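Local coordinates for protein Cg3027-pa (Drosophila melanogaster, PDB 2VHH) that probably catalyses the hydrolysis of N-carbamoyl-beta-alanine to beta-alanine, ammonia and carbon dioxide, closing the pyrimidine degradation pathway, at residues E95-W98 and N99-T103. Sequence-based numbering, arbitrary orientation.
Sequences EAIW and NKVKT
Ile97 and Val101, one helical turn apart, show how i to i+4 spacing builds the inner face of an amphipathic helix: their CG2 methyls lie 4.2 Å from each other, and both side chains pack on Trp122. Val101 sets CG1 anti to its own N (chi1 175°), which places CG2 beside that N, facing the preceding turn and the Ile97 methyl. Val101 N donates to Ile97 O over 3.0 Å in a nearly straight bond (170°). One residue on, Lys102 N bonds to Trp98 O. The Trp98 indole leads away to helix 147-158, where it packs on Pro147 and Met151; Met151 also receives Lys102. Residues 95-103 lie within helix 90-110, the crossover of a beta-alpha-beta unit between strands 72-79 and 115-118 in the carbon-nitrogen hydrolase fold. On the exposed side, Asn99 folds its amide back over the preceding turn, with CG beside its own N (chi1 -62°). ND2 thereby comes within 3.0 Å of Glu95 O, at a poor angle for bonding, while Asn99 N makes the hydrogen bond to this oxygen. Lys100, its chain bent at chi3, carries NZ to a salt bridge with Asp336 and a hydrogen bond to Ser81 O.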
# COMPACT_ATOMS: atom_id res chain seq x y z
N GLU C 95 -51.35 22.19 -12.12
CA GLU C 95 -52.06 23.25 -11.41
C GLU C 95 -53.02 22.74 -10.35
O GLU C 95 -53.16 23.35 -9.30
CB GLU C 95 -52.81 24.15 -12.37
CG GLU C 95 -51.99 25.28 -12.94
CD GLU C 95 -52.77 26.58 -12.94
OE1 GLU C 95 -53.97 26.55 -13.32
OE2 GLU C 95 -52.18 27.63 -12.55
N ALA C 96 -53.70 21.64 -10.65
CA ALA C 96 -54.66 21.04 -9.73
C ALA C 96 -53.96 20.55 -8.47
O ALA C 96 -54.47 20.70 -7.35
CB ALA C 96 -55.41 19.90 -10.41
N ILE C 97 -52.78 19.97 -8.67
CA ILE C 97 -51.94 19.48 -7.58
C ILE C 97 -51.33 20.66 -6.81
O ILE C 97 -51.28 20.64 -5.58
CB ILE C 97 -50.83 18.53 -8.10
CG1 ILE C 97 -51.46 17.25 -8.66
CG2 ILE C 97 -49.81 18.22 -7.01
CD1 ILE C 97 -50.47 16.26 -9.28
N TRP C 98 -50.90 21.69 -7.54
CA TRP C 98 -50.41 22.92 -6.93
C TRP C 98 -51.41 23.47 -5.92
O TRP C 98 -51.06 23.70 -4.77
CB TRP C 98 -50.17 24.00 -7.99
CG TRP C 98 -48.84 23.98 -8.68
CD1 TRP C 98 -47.90 22.99 -8.65
CD2 TRP C 98 -48.32 25.00 -9.54
NE1 TRP C 98 -46.82 23.33 -9.43
CE2 TRP C 98 -47.05 24.56 -9.99
CE3 TRP C 98 -48.80 26.24 -9.97
CZ2 TRP C 98 -46.25 25.32 -10.85
CZ3 TRP C 98 -48.01 27.00 -10.82
CH2 TRP C 98 -46.74 26.54 -11.25
N ASN C 99 -52.64 23.68 -6.37
CA ASN C 99 -53.66 24.33 -5.56
C ASN C 99 -54.02 23.54 -4.31
O ASN C 99 -54.28 24.13 -3.26
CB ASN C 99 -54.89 24.66 -6.40
CG ASN C 99 -54.58 25.62 -7.53
OD1 ASN C 99 -53.78 26.54 -7.37
ND2 ASN C 99 -55.20 25.40 -8.68
N LYS C 100 -54.02 22.21 -4.41
CA LYS C 100 -54.29 21.37 -3.26
C LYS C 100 -53.13 21.41 -2.25
O LYS C 100 -53.36 21.58 -1.05
CB LYS C 100 -54.56 19.94 -3.70
CG LYS C 100 -55.11 19.06 -2.61
CD LYS C 100 -55.45 17.68 -3.13
CE LYS C 100 -54.22 16.94 -3.60
NZ LYS C 100 -54.56 15.52 -3.81
N VAL C 101 -51.90 21.28 -2.74
CA VAL C 101 -50.73 21.34 -1.89
C VAL C 101 -50.57 22.74 -1.29
O VAL C 101 -50.10 22.87 -0.16
CB VAL C 101 -49.44 20.85 -2.62
CG1 VAL C 101 -48.20 21.04 -1.76
CG2 VAL C 101 -49.58 19.38 -2.97
N LYS C 102 -50.97 23.77 -2.03
CA LYS C 102 -50.97 25.15 -1.54
C LYS C 102 -51.70 25.28 -0.20
O LYS C 102 -51.18 25.90 0.74
CB LYS C 102 -51.63 26.09 -2.55
CG LYS C 102 -50.69 26.96 -3.37
CD LYS C 102 -51.51 27.82 -4.34
CE LYS C 102 -50.66 28.56 -5.37
NZ LYS C 102 -50.22 29.90 -4.87
N THR C 103 -52.90 24.70 -0.12
CA THR C 103 -53.71 24.76 1.11
C THR C 103 -53.14 23.85 2.20
O THR C 103 -53.33 24.12 3.39
CB THR C 103 -55.26 24.52 0.89
OG1 THR C 103 -55.75 23.59 1.87
CG2 THR C 103 -55.60 23.99 -0.49